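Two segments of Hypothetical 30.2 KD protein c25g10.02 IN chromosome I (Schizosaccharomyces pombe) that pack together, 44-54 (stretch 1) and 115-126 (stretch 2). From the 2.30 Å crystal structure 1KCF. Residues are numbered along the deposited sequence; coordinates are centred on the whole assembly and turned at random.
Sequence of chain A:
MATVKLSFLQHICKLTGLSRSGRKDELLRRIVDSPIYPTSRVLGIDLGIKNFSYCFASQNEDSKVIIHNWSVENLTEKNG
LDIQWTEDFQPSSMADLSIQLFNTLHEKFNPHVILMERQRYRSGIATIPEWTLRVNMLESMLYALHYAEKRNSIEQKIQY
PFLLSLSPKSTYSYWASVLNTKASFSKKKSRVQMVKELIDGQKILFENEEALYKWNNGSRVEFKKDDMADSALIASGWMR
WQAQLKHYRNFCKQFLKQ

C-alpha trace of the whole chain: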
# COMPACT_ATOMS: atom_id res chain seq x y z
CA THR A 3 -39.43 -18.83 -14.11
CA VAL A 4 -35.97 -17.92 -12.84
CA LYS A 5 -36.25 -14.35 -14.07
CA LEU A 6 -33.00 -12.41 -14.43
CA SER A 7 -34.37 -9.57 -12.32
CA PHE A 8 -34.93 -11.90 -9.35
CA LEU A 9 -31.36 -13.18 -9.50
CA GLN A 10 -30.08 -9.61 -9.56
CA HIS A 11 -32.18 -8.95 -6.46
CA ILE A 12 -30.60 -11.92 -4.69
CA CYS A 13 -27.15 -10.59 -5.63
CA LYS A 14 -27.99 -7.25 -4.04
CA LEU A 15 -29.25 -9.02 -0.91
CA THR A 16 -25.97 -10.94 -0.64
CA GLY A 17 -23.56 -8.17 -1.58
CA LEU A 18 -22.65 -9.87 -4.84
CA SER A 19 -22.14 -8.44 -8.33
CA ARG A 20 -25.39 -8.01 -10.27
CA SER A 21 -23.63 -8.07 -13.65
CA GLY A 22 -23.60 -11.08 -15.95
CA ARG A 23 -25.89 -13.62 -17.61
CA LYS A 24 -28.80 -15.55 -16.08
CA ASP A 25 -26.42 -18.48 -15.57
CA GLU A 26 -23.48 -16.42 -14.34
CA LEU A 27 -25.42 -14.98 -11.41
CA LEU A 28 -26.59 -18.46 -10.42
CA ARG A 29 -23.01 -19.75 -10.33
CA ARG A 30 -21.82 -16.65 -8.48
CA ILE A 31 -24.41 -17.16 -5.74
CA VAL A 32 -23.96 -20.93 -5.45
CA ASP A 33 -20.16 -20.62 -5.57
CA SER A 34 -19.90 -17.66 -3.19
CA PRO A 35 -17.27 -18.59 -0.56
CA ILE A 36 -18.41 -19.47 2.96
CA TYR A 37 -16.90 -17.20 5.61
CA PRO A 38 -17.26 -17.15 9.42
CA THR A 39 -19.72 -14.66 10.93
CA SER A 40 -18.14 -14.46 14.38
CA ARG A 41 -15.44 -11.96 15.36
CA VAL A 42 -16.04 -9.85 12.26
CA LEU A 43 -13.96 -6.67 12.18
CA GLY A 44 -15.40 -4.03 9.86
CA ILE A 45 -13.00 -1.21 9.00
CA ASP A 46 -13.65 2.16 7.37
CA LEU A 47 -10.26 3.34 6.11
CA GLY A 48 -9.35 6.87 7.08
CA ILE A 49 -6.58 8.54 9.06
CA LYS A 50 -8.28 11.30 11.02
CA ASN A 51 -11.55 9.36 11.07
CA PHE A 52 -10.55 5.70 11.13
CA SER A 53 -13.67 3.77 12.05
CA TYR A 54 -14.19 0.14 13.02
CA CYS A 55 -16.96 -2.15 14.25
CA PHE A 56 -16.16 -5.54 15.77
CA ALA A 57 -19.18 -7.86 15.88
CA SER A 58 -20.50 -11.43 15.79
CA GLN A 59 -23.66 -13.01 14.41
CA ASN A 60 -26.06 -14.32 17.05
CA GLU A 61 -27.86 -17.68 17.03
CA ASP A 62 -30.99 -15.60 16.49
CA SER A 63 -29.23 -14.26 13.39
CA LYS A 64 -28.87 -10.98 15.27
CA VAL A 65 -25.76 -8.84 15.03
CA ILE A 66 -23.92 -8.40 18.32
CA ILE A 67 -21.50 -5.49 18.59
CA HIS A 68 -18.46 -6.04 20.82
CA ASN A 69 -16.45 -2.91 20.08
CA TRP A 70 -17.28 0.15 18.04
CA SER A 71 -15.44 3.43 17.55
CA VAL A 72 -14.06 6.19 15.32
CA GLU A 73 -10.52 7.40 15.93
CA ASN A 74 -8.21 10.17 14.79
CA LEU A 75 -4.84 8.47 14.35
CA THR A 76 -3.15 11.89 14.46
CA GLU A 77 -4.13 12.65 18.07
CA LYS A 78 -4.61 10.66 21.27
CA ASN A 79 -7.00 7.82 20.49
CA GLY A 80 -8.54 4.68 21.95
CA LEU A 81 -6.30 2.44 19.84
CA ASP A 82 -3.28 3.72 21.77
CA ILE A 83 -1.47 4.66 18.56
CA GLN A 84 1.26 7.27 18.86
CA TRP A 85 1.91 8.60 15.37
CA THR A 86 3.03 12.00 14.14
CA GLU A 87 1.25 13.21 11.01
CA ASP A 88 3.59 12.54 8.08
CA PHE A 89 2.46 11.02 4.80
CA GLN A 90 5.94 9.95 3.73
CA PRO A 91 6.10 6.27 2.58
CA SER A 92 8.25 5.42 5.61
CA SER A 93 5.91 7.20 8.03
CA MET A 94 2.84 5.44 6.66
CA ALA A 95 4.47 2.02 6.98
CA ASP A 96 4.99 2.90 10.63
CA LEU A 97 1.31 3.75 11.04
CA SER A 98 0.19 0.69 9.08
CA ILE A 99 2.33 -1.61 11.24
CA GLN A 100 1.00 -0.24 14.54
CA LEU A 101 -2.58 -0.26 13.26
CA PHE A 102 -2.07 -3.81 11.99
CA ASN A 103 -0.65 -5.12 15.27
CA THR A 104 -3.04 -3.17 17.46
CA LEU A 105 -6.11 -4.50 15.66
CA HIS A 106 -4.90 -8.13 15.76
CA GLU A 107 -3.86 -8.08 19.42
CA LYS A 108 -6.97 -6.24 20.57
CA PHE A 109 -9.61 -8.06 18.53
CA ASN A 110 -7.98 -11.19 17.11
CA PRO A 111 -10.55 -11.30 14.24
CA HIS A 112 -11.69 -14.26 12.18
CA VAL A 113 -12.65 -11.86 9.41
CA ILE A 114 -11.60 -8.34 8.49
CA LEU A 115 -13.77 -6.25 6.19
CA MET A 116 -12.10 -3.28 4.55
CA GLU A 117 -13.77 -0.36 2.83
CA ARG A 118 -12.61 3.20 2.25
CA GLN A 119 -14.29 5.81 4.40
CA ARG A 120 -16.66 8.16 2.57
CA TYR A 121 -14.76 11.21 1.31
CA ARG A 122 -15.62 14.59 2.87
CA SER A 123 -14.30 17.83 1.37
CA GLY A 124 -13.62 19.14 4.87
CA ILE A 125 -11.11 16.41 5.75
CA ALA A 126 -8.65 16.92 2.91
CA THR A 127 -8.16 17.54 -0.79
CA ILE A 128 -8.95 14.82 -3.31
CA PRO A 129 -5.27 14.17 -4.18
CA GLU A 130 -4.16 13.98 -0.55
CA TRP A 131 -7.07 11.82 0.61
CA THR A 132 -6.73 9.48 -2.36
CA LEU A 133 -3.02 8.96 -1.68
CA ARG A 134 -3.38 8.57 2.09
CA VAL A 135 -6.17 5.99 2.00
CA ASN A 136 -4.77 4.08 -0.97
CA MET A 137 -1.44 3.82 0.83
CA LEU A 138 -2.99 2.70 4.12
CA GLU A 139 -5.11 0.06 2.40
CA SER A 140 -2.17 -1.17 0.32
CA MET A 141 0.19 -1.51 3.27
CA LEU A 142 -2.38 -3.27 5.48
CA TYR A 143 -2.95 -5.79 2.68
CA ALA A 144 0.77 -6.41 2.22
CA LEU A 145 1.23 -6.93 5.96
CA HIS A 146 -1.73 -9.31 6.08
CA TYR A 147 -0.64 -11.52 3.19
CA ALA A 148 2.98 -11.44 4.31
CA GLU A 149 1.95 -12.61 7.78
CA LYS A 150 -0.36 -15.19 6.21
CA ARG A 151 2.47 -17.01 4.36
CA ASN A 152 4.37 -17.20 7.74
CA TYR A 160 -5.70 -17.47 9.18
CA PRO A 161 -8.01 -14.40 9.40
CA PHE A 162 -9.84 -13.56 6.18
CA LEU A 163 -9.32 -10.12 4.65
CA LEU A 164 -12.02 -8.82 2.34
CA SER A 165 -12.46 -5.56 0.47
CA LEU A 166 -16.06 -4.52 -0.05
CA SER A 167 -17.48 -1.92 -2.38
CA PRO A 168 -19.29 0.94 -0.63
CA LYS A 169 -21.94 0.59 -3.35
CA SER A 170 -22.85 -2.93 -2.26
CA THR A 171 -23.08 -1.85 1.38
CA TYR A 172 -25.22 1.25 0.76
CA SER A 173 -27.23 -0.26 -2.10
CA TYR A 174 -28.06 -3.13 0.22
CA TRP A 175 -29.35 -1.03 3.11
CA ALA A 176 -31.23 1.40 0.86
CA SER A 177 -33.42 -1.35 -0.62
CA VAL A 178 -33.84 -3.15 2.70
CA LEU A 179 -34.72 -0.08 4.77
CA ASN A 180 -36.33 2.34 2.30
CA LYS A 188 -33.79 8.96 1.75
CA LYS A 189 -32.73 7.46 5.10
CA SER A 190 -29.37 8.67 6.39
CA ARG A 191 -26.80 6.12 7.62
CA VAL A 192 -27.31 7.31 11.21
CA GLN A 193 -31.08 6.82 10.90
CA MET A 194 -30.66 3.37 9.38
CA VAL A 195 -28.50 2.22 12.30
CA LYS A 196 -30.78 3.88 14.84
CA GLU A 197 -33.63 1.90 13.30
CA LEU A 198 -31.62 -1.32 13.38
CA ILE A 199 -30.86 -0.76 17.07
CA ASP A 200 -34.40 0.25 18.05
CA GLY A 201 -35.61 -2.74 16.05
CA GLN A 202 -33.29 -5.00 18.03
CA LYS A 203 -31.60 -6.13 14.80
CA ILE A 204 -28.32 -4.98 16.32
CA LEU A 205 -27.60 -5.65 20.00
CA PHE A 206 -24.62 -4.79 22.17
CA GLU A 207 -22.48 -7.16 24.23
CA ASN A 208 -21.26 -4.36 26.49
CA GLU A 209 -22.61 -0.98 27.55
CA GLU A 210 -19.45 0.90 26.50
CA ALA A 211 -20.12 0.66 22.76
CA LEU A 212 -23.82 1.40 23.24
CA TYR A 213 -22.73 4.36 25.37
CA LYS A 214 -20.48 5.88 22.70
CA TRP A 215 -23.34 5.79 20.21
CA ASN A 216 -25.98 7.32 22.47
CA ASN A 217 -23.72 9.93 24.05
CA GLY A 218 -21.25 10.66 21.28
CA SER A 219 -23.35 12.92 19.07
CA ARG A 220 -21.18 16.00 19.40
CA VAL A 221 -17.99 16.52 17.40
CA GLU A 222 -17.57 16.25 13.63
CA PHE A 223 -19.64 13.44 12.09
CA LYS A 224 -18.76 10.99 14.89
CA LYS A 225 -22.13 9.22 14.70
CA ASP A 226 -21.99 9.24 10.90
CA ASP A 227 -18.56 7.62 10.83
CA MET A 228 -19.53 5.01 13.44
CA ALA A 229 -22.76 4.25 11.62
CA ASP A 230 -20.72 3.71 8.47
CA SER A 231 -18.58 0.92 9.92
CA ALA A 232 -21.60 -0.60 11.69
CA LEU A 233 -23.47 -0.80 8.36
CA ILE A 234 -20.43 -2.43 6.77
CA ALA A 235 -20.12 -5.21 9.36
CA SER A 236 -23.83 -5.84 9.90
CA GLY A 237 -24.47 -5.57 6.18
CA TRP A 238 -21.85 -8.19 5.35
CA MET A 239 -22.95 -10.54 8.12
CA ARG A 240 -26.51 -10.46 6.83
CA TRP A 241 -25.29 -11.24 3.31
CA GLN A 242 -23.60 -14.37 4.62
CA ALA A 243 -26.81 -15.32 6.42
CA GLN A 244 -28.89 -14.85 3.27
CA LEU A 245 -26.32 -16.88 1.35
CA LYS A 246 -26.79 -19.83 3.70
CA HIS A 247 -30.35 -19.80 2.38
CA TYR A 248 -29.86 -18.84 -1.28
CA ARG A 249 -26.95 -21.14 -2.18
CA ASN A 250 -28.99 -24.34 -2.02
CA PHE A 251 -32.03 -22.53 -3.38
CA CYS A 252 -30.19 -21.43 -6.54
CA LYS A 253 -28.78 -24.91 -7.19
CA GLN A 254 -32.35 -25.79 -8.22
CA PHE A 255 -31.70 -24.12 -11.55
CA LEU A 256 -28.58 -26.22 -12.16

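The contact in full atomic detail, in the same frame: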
# COMPACT_ATOMS: atom_id res chain seq x y z
N GLY A 44 -15.14 -4.91 10.99
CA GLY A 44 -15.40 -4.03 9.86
C GLY A 44 -14.59 -2.76 10.01
O GLY A 44 -14.63 -2.11 11.05
N ILE A 45 -13.84 -2.40 8.96
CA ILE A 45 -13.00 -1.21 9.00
C ILE A 45 -13.27 -0.20 7.89
O ILE A 45 -13.33 -0.55 6.71
CB ILE A 45 -11.52 -1.59 8.95
CG1 ILE A 45 -11.14 -2.39 10.20
CG2 ILE A 45 -10.66 -0.33 8.85
CD1 ILE A 45 -9.73 -2.92 10.18
N ASP A 46 -13.43 1.05 8.30
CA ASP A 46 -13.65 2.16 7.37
C ASP A 46 -12.33 2.91 7.32
O ASP A 46 -12.02 3.68 8.24
CB ASP A 46 -14.74 3.08 7.90
CG ASP A 46 -15.98 3.04 7.06
OD1 ASP A 46 -15.87 3.16 5.83
OD2 ASP A 46 -17.08 2.89 7.64
N LEU A 47 -11.56 2.70 6.26
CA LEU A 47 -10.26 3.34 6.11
C LEU A 47 -10.28 4.86 6.07
O LEU A 47 -10.97 5.48 5.25
CB LEU A 47 -9.54 2.81 4.87
CG LEU A 47 -9.10 1.35 4.92
CD1 LEU A 47 -8.54 0.95 3.56
CD2 LEU A 47 -8.06 1.16 6.01
N GLY A 48 -9.49 5.44 6.97
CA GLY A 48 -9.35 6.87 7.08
C GLY A 48 -8.24 7.09 8.08
O GLY A 48 -7.91 6.18 8.84
N ILE A 49 -7.65 8.28 8.11
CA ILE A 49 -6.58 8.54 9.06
C ILE A 49 -7.11 9.35 10.24
O ILE A 49 -6.96 8.95 11.39
CB ILE A 49 -5.40 9.26 8.38
CG1 ILE A 49 -4.82 8.36 7.29
CG2 ILE A 49 -4.33 9.60 9.41
CD1 ILE A 49 -3.70 8.99 6.49
N LYS A 50 -7.75 10.47 9.95
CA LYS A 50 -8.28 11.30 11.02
C LYS A 50 -9.66 10.84 11.47
O LYS A 50 -10.18 11.30 12.49
CB LYS A 50 -8.30 12.77 10.60
CG LYS A 50 -6.89 13.33 10.36
CD LYS A 50 -6.88 14.82 10.12
CE LYS A 50 -5.45 15.32 9.89
NZ LYS A 50 -5.38 16.80 9.69
N ASN A 51 -10.25 9.91 10.72
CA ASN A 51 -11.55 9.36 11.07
C ASN A 51 -11.62 7.86 10.79
O ASN A 51 -12.55 7.37 10.14
CB ASN A 51 -12.68 10.09 10.34
CG ASN A 51 -12.63 9.90 8.84
OD1 ASN A 51 -13.61 10.18 8.14
ND2 ASN A 51 -11.50 9.43 8.33
N PHE A 52 -10.61 7.15 11.28
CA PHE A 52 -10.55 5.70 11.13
C PHE A 52 -11.72 5.17 11.94
O PHE A 52 -11.89 5.52 13.10
CB PHE A 52 -9.23 5.18 11.70
CG PHE A 52 -9.06 3.69 11.61
CD1 PHE A 52 -8.61 3.10 10.43
CD2 PHE A 52 -9.35 2.87 12.70
CE1 PHE A 52 -8.45 1.71 10.34
CE2 PHE A 52 -9.19 1.49 12.62
CZ PHE A 52 -8.74 0.91 11.44
N SER A 53 -12.54 4.33 11.33
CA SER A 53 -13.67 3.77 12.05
C SER A 53 -13.67 2.25 11.95
O SER A 53 -13.25 1.69 10.94
CB SER A 53 -14.98 4.33 11.49
OG SER A 53 -16.09 3.86 12.25
N TYR A 54 -14.14 1.59 13.00
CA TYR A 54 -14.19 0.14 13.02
C TYR A 54 -15.36 -0.35 13.86
O TYR A 54 -15.81 0.34 14.78
CB TYR A 54 -12.88 -0.43 13.57
CG TYR A 54 -12.68 -0.18 15.05
CD1 TYR A 54 -13.27 -1.01 16.00
CD2 TYR A 54 -11.91 0.90 15.50
CE1 TYR A 54 -13.11 -0.78 17.37
CE2 TYR A 54 -11.74 1.14 16.86
CZ TYR A 54 -12.34 0.30 17.79
OH TYR A 54 -12.19 0.52 19.14
N LEU A 115 -13.11 -6.88 7.33
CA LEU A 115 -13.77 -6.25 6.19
C LEU A 115 -13.19 -4.85 6.01
O LEU A 115 -13.20 -4.04 6.94
CB LEU A 115 -15.27 -6.16 6.44
CG LEU A 115 -15.95 -7.46 6.89
CD1 LEU A 115 -17.42 -7.19 7.09
CD2 LEU A 115 -15.74 -8.56 5.85
N MET A 116 -12.70 -4.57 4.82
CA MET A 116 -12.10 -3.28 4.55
C MET A 116 -12.83 -2.51 3.46
O MET A 116 -13.14 -3.03 2.39
CB MET A 116 -10.63 -3.48 4.16
CG MET A 116 -9.73 -2.29 4.46
SD MET A 116 -8.01 -2.68 4.05
CE MET A 116 -7.52 -3.60 5.51
N GLU A 117 -13.10 -1.24 3.75
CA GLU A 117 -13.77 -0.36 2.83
C GLU A 117 -13.21 1.02 3.09
O GLU A 117 -12.81 1.32 4.21
CB GLU A 117 -15.27 -0.41 3.11
CG GLU A 117 -16.15 0.33 2.14
CD GLU A 117 -17.60 -0.07 2.27
OE1 GLU A 117 -18.47 0.83 2.31
OE2 GLU A 117 -17.89 -1.29 2.33
N ARG A 118 -13.13 1.85 2.06
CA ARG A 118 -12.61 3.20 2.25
C ARG A 118 -13.70 4.04 2.88
O ARG A 118 -14.88 3.87 2.58
CB ARG A 118 -12.22 3.84 0.92
CG ARG A 118 -10.94 3.31 0.29
CD ARG A 118 -10.69 3.99 -1.05
NE ARG A 118 -9.43 3.58 -1.66
CZ ARG A 118 -9.16 2.35 -2.09
NH1 ARG A 118 -10.08 1.40 -1.99
NH2 ARG A 118 -7.98 2.08 -2.61
N GLN A 119 -13.32 4.95 3.77
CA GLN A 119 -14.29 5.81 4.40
C GLN A 119 -14.87 6.71 3.31
O GLN A 119 -14.26 6.86 2.24
CB GLN A 119 -13.63 6.68 5.48
CG GLN A 119 -14.57 7.67 6.14
CD GLN A 119 -15.64 6.99 6.98
OE1 GLN A 119 -15.35 6.46 8.06
NE2 GLN A 119 -16.88 7.00 6.50
N ARG A 120 -16.05 7.27 3.55
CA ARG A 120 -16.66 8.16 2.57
C ARG A 120 -15.86 9.46 2.57
O ARG A 120 -15.56 10.01 3.62
CB ARG A 120 -18.11 8.43 2.94
N TYR A 121 -15.51 9.96 1.39
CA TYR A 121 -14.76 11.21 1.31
C TYR A 121 -15.61 12.41 1.74
O TYR A 121 -16.81 12.46 1.48
CB TYR A 121 -14.27 11.46 -0.13
CG TYR A 121 -13.62 12.81 -0.31
CD1 TYR A 121 -12.32 13.05 0.15
CD2 TYR A 121 -14.31 13.87 -0.91
CE1 TYR A 121 -11.73 14.31 0.01
CE2 TYR A 121 -13.73 15.13 -1.05
CZ TYR A 121 -12.44 15.35 -0.59
OH TYR A 121 -11.86 16.58 -0.74
N ARG A 122 -14.98 13.36 2.43
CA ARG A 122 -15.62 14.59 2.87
C ARG A 122 -14.67 15.72 2.51
O ARG A 122 -13.51 15.69 2.90
CB ARG A 122 -15.84 14.60 4.38
CG ARG A 122 -17.00 13.77 4.86
CD ARG A 122 -17.58 14.35 6.14
NE ARG A 122 -18.46 13.39 6.79
CZ ARG A 122 -18.04 12.35 7.50
NH1 ARG A 122 -16.73 12.13 7.64
NH2 ARG A 122 -18.91 11.51 8.05
N SER A 123 -15.16 16.73 1.79
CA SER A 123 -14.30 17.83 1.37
C SER A 123 -13.63 18.56 2.52
O SER A 123 -12.59 19.19 2.34
CB SER A 123 -15.08 18.82 0.48
OG SER A 123 -16.11 19.50 1.18
N GLY A 124 -14.20 18.47 3.71
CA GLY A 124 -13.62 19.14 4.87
C GLY A 124 -12.38 18.47 5.42
O GLY A 124 -11.52 19.14 6.01
N ILE A 125 -12.26 17.16 5.24
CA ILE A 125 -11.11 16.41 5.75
C ILE A 125 -9.82 16.71 5.01
O ILE A 125 -8.79 16.99 5.63
CB ILE A 125 -11.38 14.88 5.72
CG1 ILE A 125 -12.24 14.50 6.93
CG2 ILE A 125 -10.06 14.10 5.75
CD1 ILE A 125 -12.60 13.03 6.99
N ALA A 126 -9.85 16.64 3.68
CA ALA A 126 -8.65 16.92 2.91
C ALA A 126 -8.99 17.05 1.44
O ALA A 126 -10.13 16.86 1.03
CB ALA A 126 -7.63 15.81 3.12

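Residues 115-118 form a strand that runs parallel to strand 44-47, and backbone hydrogen bonds are the main tie between the two stretches. Together they bury 651 Å² of surface.

Leu115 pairs with Gly44. Leu115 O accepts a hydrogen bond from Ile45 N at 2.7 Å. The Leu115 side chain lies on the same face of the sheet as Asp46 and Glu117. Gly44 has no side chain there, and an ideal CB would sit 4.4 Å from Leu115 CD1.

Met116 pairs with Ile45 and points to the other face, with Ile45, Leu47 and Arg118. With chi1 t, Met116 CG lies 3.6 Å from Leu47 CD1, an apolar contact that suits two buried, uncharged side chains.

Glu117 is both donor and acceptor to strand 44-47 through its backbone. Glu117 N donates to Ile45 O at 3.0 Å, and Glu117 O accepts from Leu47 N at 2.8 Å. The same Glu117 O lies 3.4 Å from Asp46 CA, a CA-H...O contact. The carboxylate is hydrogen-bonded elsewhere in the structure through OE2.

Arg118 pairs with Leu47 and is partly exposed; its NE and NH2 are hydrogen-bonded elsewhere in the structure.

Gln119 continues the ladder past the strand. Gln119 N donates to Leu47 O at 2.8 Å. Its side chain folds against Asp46 and Asn51, with Gln119 CG 3.3 Å from Asn51 OD1. Gln119 OE1 and Asn51 OD1 are buried here without a polar partner.

Arg120 and Tyr121 do not touch stretch 1 as modelled, Arg120 stopping at CB. Tyr121 OH instead donates a very short hydrogen bond to Ala126 O, 2.5 Å, within stretch 2.

Arg122 approaches again: Arg122 NH1 is 3.7 Å from Asn51 OD1, which lies at the guanidinium edge. Ile125 N bonds to Arg122 O at 3.0 Å. Ile125 then covers Asn51, with Ile125 CD1 3.2 Å from Asn51 OD1.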